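PDB 2VK2: galactofuranose-binding protein YtfQ from Escherichia coli, which binds alpha- and beta-galactofuranose in the periplasm and serves as the solute-binding component of the YtfQRT-YjfF ABC transporter that carries this sugar. Local coordinates for residues Gly71-Leu76 / Ile93-Lys98; Val86-Arg91 / Met102-Ala107. All blocks are in the same frame, centred on the assembly; numbering follows the deposited sequence.

Contact 1 (Gly71-Leu76 / Ile93-Lys98); sequences GWEPVL and IDVKDK
I93 meets W72 and L76 with two different branches of its side chain. Its CG2 methyl approaches the pyrrole part of the W72 indole obliquely; W72 CD1 is the nearest ring atom, 3.5 Å from I93 CG2, and the two side chains cross at about a right angle. The longer branch goes to the helix: with CG1 set between the backbone N and the carbonyl carbon (chi1 67°) and CD1 extended beyond it, I93 reaches L76 tip to tip. The methyls I93 CD1 and L76 CD1 are 3.4 Å apart, a tight methyl-methyl contact. The indole itself is held through NE1, which donates to V68 O, while its other neighbours include Q44 and Q47 of helix 44-57. In this periplasmic binding protein fold, the contact lays the connection between strands 86-89 and 103-106 against W72 and the N-terminal part of helix 73-81, on the outside of the parallel sheet of one lobe. Farther along, the side chains of E73 and V95 run antiparallel alongside one another, V95 CG1 lying 3.8 Å from E73 CG. The E73 chain bends at chi2 (91°), and its carboxylate meets the loop through water. One water links E73 OE2, at 2.7 Å from the water oxygen, to K96 N, which donates to that water over 2.9 Å. Two further waters lie between the segments near D94 O, one of them accepting from W72 N at 3.0 Å.

Contact 2 (Val86-Arg91 / Met102-Ala107); sequences VFLLDR and MTTVTA. With GZL (beta-D-galactofuranose), chain B.
F87 and M102 lie side by side at the start of two neighbouring parallel strands, 86-89 and 103-106, in the six-stranded sheet of one lobe of the periplasmic binding protein fold. M102 CB sits over one face of the F87 ring, offset toward the rim, in a CH-pi contact 4.1 Å from the ring centroid. T103 CG2 comes to the ring edge, near its plane. On the other sheet face L88 and T104 cross obliquely, L88 CD1 touching T104 OG1 at 3.6 Å. Four backbone bonds join the segments: M102 N to V86 O, L88 N to T103 O, V105 N to L88 O and D90 N to V105 O, the last 2.7 Å long.

Past the D90 N to V105 O bond the ladder ends. Although the chains stay close at D90 and T106, a water joins them there: it accepts from A107 N, donates to D90 O and bonds to the sugar O6. D90 grips galactofuranose twice, accepting hydrogen bonds from sugar O6 at its backbone O (2.8 Å) and from sugar O5 at OD1 (2.7 Å); its OD2 forms a salt bridge with R17. With CD and NE both anti (chi2 -171°, chi3 -177°), the extended R91 chain carries its guanidinium edge to the sugar, and V67 O accepts from its NH1. R91 NE donates to sugar O5 over 2.9 Å, while R91 NH2 donates to the ring oxygen O4 over 3.0 Å at an N-H...O angle of 169°.

Overall arrangement
The segments alternate along the chain: 71-76, 86-91, 93-98, 102-107. Helix 73-81 leads into strand 86-89, and the connection containing 93-98 then passes back over the sheet before strand 103-106 begins. The two contacts lie in one lobe, their centres 13 Å apart. Contact 1 forms an outer, partly buried layer, whereas contact 2 is buried within the parallel sheet. They touch directly where I93 CG1 packs on L88 CD1 and L76 CD2 on V86 CG1. Only contact 2 includes sugar-binding residues; I93 follows R91 by two residues, yet its side chain is about 11 Å from the sugar. The chain thus leaves the pocket at once and turns back to pack on helix 73-81.

Contact 1 (Gly71-Leu76 / Ile93-Lys98)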
loop_
_atom_site.group_PDB
_atom_site.type_symbol
_atom_site.label_atom_id
_atom_site.label_comp_id
_atom_site.label_asym_id
_atom_site.label_seq_id
_atom_site.Cartn_x
_atom_site.Cartn_y
_atom_site.Cartn_z
ATOM N N GLY A 71 12.030 2.184 -14.377
ATOM C CA GLY A 71 13.368 2.741 -14.183
ATOM C C GLY A 71 14.359 1.957 -13.344
ATOM O O GLY A 71 15.380 2.514 -12.945
ATOM N N TRP A 72 14.099 0.674 -13.100
ATOM C CA TRP A 72 14.955 -0.124 -12.212
ATOM C C TRP A 72 16.007 -0.984 -12.912
ATOM O O TRP A 72 16.899 -1.501 -12.247
ATOM C CB TRP A 72 14.098 -1.010 -11.306
ATOM C CG TRP A 72 13.267 -0.208 -10.373
ATOM C CD1 TRP A 72 11.965 0.145 -10.546
ATOM C CD2 TRP A 72 13.688 0.385 -9.139
ATOM N NE1 TRP A 72 11.543 0.906 -9.489
ATOM C CE2 TRP A 72 12.577 1.069 -8.609
ATOM C CE3 TRP A 72 14.892 0.395 -8.426
ATOM C CZ2 TRP A 72 12.631 1.762 -7.400
ATOM C CZ3 TRP A 72 14.943 1.080 -7.217
ATOM C CH2 TRP A 72 13.818 1.754 -6.718
ATOM N N GLU A 73 15.931 -1.128 -14.233
ATOM C CA GLU A 73 16.817 -2.070 -14.929
ATOM C C GLU A 73 18.305 -1.800 -14.687
ATOM O O GLU A 73 19.029 -2.722 -14.335
ATOM C CB GLU A 73 16.525 -2.133 -16.434
ATOM C CG GLU A 73 15.139 -2.665 -16.793
ATOM C CD GLU A 73 14.084 -1.576 -16.907
ATOM O OE1 GLU A 73 14.302 -0.461 -16.382
ATOM O OE2 GLU A 73 13.028 -1.840 -17.521
ATOM N N PRO A 74 18.764 -0.549 -14.873
ATOM C CA PRO A 74 20.196 -0.300 -14.689
ATOM C C PRO A 74 20.742 -0.719 -13.321
ATOM O O PRO A 74 21.745 -1.431 -13.255
ATOM C CB PRO A 74 20.319 1.212 -14.900
ATOM C CG PRO A 74 19.180 1.548 -15.796
ATOM C CD PRO A 74 18.061 0.671 -15.307
ATOM N N VAL A 75 20.089 -0.310 -12.236
ATOM C CA VAL A 75 20.607 -0.627 -10.905
ATOM C C VAL A 75 20.457 -2.113 -10.564
ATOM O O VAL A 75 21.308 -2.675 -9.876
ATOM C CB VAL A 75 19.998 0.279 -9.802
ATOM C CG1 VAL A 75 18.588 -0.173 -9.395
ATOM C CG2 VAL A 75 20.931 0.321 -8.600
ATOM N N LEU A 76 19.403 -2.758 -11.062
ATOM C CA LEU A 76 19.232 -4.192 -10.840
ATOM C C LEU A 76 20.289 -5.002 -11.594
ATOM O O LEU A 76 20.736 -6.039 -11.105
ATOM C CB LEU A 76 17.822 -4.649 -11.224
ATOM C CG LEU A 76 16.708 -4.139 -10.308
ATOM C CD1 LEU A 76 15.356 -4.580 -10.836
ATOM C CD2 LEU A 76 16.906 -4.624 -8.873
ATOM N N ILE A 93 7.704 -4.055 -9.945
ATOM C CA ILE A 93 8.353 -3.340 -11.036
ATOM C C ILE A 93 7.927 -3.929 -12.371
ATOM O O ILE A 93 7.469 -5.072 -12.448
ATOM C CB ILE A 93 9.899 -3.335 -10.898
ATOM C CG1 ILE A 93 10.483 -4.741 -11.069
ATOM C CG2 ILE A 93 10.303 -2.739 -9.550
ATOM C CD1 ILE A 93 12.000 -4.774 -10.992
ATOM N N ASP A 94 8.075 -3.112 -13.407
ATOM C CA ASP A 94 7.770 -3.520 -14.769
ATOM C C ASP A 94 9.085 -3.652 -15.533
ATOM O O ASP A 94 9.635 -2.662 -16.010
ATOM C CB ASP A 94 6.844 -2.495 -15.432
ATOM C CG ASP A 94 6.328 -2.949 -16.788
ATOM O OD1 ASP A 94 6.308 -4.169 -17.061
ATOM O OD2 ASP A 94 5.929 -2.074 -17.585
ATOM N N VAL A 95 9.591 -4.878 -15.609
ATOM C CA VAL A 95 10.809 -5.173 -16.364
ATOM C C VAL A 95 10.566 -6.398 -17.232
ATOM O O VAL A 95 9.794 -7.287 -16.867
ATOM C CB VAL A 95 12.027 -5.437 -15.447
ATOM C CG1 VAL A 95 12.358 -4.202 -14.625
ATOM C CG2 VAL A 95 11.786 -6.646 -14.546
ATOM N N LYS A 96 11.217 -6.435 -18.390
ATOM C CA LYS A 96 11.118 -7.578 -19.293
ATOM C C LYS A 96 11.881 -8.766 -18.718
ATOM O O LYS A 96 11.423 -9.905 -18.790
ATOM C CB LYS A 96 11.673 -7.220 -20.677
ATOM C CG LYS A 96 11.375 -8.248 -21.766
ATOM C CD LYS A 96 9.897 -8.282 -22.122
ATOM N N ASP A 97 13.048 -8.487 -18.143
ATOM C CA ASP A 97 13.908 -9.531 -17.599
ATOM C C ASP A 97 13.564 -9.812 -16.136
ATOM O O ASP A 97 14.060 -9.141 -15.226
ATOM C CB ASP A 97 15.381 -9.134 -17.744
ATOM C CG ASP A 97 16.330 -10.202 -17.236
ATOM O OD1 ASP A 97 15.871 -11.310 -16.877
ATOM O OD2 ASP A 97 17.542 -9.924 -17.194
ATOM N N LYS A 98 12.744 -10.838 -15.925
ATOM C CA LYS A 98 12.261 -11.198 -14.591
ATOM C C LYS A 98 13.354 -11.817 -13.717
ATOM O O LYS A 98 13.162 -11.978 -12.509
ATOM C CB LYS A 98 11.081 -12.175 -14.692
ATOM C CG LYS A 98 9.933 -11.718 -15.591
ATOM C CD LYS A 98 9.319 -10.417 -15.111
ATOM C CE LYS A 98 8.055 -10.083 -15.887
ATOM N NZ LYS A 98 8.332 -9.832 -17.328
HETATM O O HOH W 1 11.017 -0.381 -16.396
HETATM O O HOH W 2 11.671 -0.999 -13.774
HETATM O O HOH W 3 12.662 -4.006 -19.075
#

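Contact 2 (Val86-Arg91 / Met102-Ala107)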
loop_
_atom_site.group_PDB
_atom_site.type_symbol
_atom_site.label_atom_id
_atom_site.label_comp_id
_atom_site.label_asym_id
_atom_site.label_seq_id
_atom_site.Cartn_x
_atom_site.Cartn_y
_atom_site.Cartn_z
ATOM N N VAL A 86 18.204 -9.814 -4.983
ATOM C CA VAL A 86 17.297 -8.702 -4.724
ATOM C C VAL A 86 15.884 -9.226 -4.506
ATOM O O VAL A 86 15.401 -10.077 -5.253
ATOM C CB VAL A 86 17.305 -7.691 -5.891
ATOM C CG1 VAL A 86 16.212 -6.637 -5.711
ATOM C CG2 VAL A 86 18.670 -7.034 -5.999
ATOM N N PHE A 87 15.236 -8.713 -3.460
ATOM C CA PHE A 87 13.865 -9.074 -3.123
ATOM C C PHE A 87 13.028 -7.804 -3.117
ATOM O O PHE A 87 13.412 -6.810 -2.512
ATOM C CB PHE A 87 13.818 -9.743 -1.746
ATOM C CG PHE A 87 14.669 -10.980 -1.646
ATOM C CD1 PHE A 87 14.092 -12.241 -1.695
ATOM C CD2 PHE A 87 16.047 -10.882 -1.516
ATOM C CE1 PHE A 87 14.877 -13.385 -1.615
ATOM C CE2 PHE A 87 16.833 -12.021 -1.436
ATOM C CZ PHE A 87 16.248 -13.271 -1.487
ATOM N N LEU A 88 11.899 -7.838 -3.817
ATOM C CA LEU A 88 11.013 -6.684 -3.886
ATOM C C LEU A 88 9.903 -6.839 -2.855
ATOM O O LEU A 88 9.329 -7.914 -2.717
ATOM C CB LEU A 88 10.426 -6.536 -5.291
ATOM C CG LEU A 88 11.458 -6.424 -6.418
ATOM C CD1 LEU A 88 10.753 -6.320 -7.759
ATOM C CD2 LEU A 88 12.395 -5.244 -6.204
ATOM N N LEU A 89 9.640 -5.754 -2.120
ATOM C CA LEU A 89 8.581 -5.742 -1.063
ATOM C C LEU A 89 7.532 -4.714 -1.394
ATOM O O LEU A 89 7.820 -3.591 -1.664
ATOM C CB LEU A 89 9.224 -5.403 0.299
ATOM C CG LEU A 89 10.028 -6.494 1.042
ATOM C CD1 LEU A 89 11.210 -7.112 0.260
ATOM C CD2 LEU A 89 10.492 -5.886 2.370
ATOM N N ASP A 90 6.300 -5.226 -1.338
ATOM C CA ASP A 90 5.049 -4.426 -1.259
ATOM C C ASP A 90 4.647 -3.597 -2.488
ATOM O O ASP A 90 3.504 -3.298 -2.645
ATOM C CB ASP A 90 4.989 -3.622 0.074
ATOM C CG ASP A 90 5.680 -2.279 0.027
ATOM O OD1 ASP A 90 5.293 -1.416 -0.716
ATOM O OD2 ASP A 90 6.589 -2.064 0.828
ATOM N N ARG A 91 5.602 -3.304 -3.351
ATOM C CA ARG A 91 5.316 -2.805 -4.746
ATOM C C ARG A 91 6.130 -3.620 -5.748
ATOM O O ARG A 91 7.089 -4.208 -5.399
ATOM C CB ARG A 91 5.653 -1.324 -4.878
ATOM C CG ARG A 91 4.870 -0.438 -3.840
ATOM C CD ARG A 91 5.033 1.023 -4.129
ATOM N NE ARG A 91 4.315 1.790 -3.039
ATOM C CZ ARG A 91 4.475 3.069 -2.793
ATOM N NH1 ARG A 91 5.187 3.862 -3.555
ATOM N NH2 ARG A 91 3.897 3.614 -1.744
ATOM N N MET A 102 14.644 -11.761 -7.293
ATOM C CA MET A 102 14.297 -13.099 -6.824
ATOM C C MET A 102 12.790 -13.301 -6.763
ATOM O O MET A 102 12.251 -14.230 -7.362
ATOM C CB MET A 102 14.896 -13.338 -5.438
ATOM C CG MET A 102 16.412 -13.283 -5.404
ATOM S SD MET A 102 17.170 -14.732 -6.151
ATOM C CE MET A 102 17.029 -15.885 -4.789
ATOM N N THR A 103 12.115 -12.427 -6.023
ATOM C CA THR A 103 10.673 -12.508 -5.863
ATOM C C THR A 103 10.128 -11.141 -5.497
ATOM O O THR A 103 10.887 -10.249 -5.108
ATOM C CB THR A 103 10.283 -13.530 -4.766
ATOM O OG1 THR A 103 8.873 -13.781 -4.812
ATOM C CG2 THR A 103 10.651 -13.017 -3.377
ATOM N N THR A 104 8.817 -10.985 -5.657
ATOM C CA THR A 104 8.088 -9.843 -5.118
ATOM C C THR A 104 7.140 -10.362 -4.046
ATOM O O THR A 104 6.313 -11.231 -4.321
ATOM C CB THR A 104 7.263 -9.119 -6.197
ATOM O OG1 THR A 104 8.112 -8.766 -7.295
ATOM C CG2 THR A 104 6.626 -7.853 -5.637
ATOM N N VAL A 105 7.287 -9.853 -2.826
ATOM C CA VAL A 105 6.346 -10.141 -1.749
ATOM C C VAL A 105 5.327 -9.015 -1.729
ATOM O O VAL A 105 5.686 -7.854 -1.554
ATOM C CB VAL A 105 7.043 -10.226 -0.382
ATOM C CG1 VAL A 105 6.034 -10.610 0.702
ATOM C CG2 VAL A 105 8.190 -11.225 -0.428
ATOM N N THR A 106 4.057 -9.347 -1.928
ATOM C CA THR A 106 3.051 -8.320 -2.143
ATOM C C THR A 106 1.657 -8.904 -2.019
ATOM O O THR A 106 1.469 -10.107 -2.152
ATOM C CB THR A 106 3.228 -7.685 -3.553
ATOM O OG1 THR A 106 2.262 -6.646 -3.758
ATOM C CG2 THR A 106 3.083 -8.740 -4.648
ATOM N N ALA A 107 0.683 -8.045 -1.743
ATOM C CA ALA A 107 -0.711 -8.420 -1.915
ATOM C C ALA A 107 -1.047 -8.438 -3.405
ATOM O O ALA A 107 -0.290 -7.928 -4.240
ATOM C CB ALA A 107 -1.617 -7.445 -1.187
HETATM C C6 GZL B . 1.289 -1.272 -0.202
HETATM C C5 GZL B . 1.880 -0.101 -0.512
HETATM C C4 GZL B . 1.339 1.256 -0.100
HETATM C C3 GZL B . 0.292 1.391 0.971
HETATM C C2 GZL B . 0.623 2.361 1.813
HETATM O O6 GZL B . 1.797 -2.439 -0.608
HETATM O O5 GZL B . 2.959 -0.105 -1.302
HETATM O O4 GZL B . 2.403 2.088 0.380
HETATM O O3 GZL B . -0.831 0.682 0.980
HETATM C C1 GZL B . 1.972 2.892 1.484
HETATM O O2 GZL B . -0.071 2.836 2.849
HETATM O O1 GZL B . 1.923 4.262 1.101
HETATM O O HOH W 4 1.087 -5.069 -1.672
#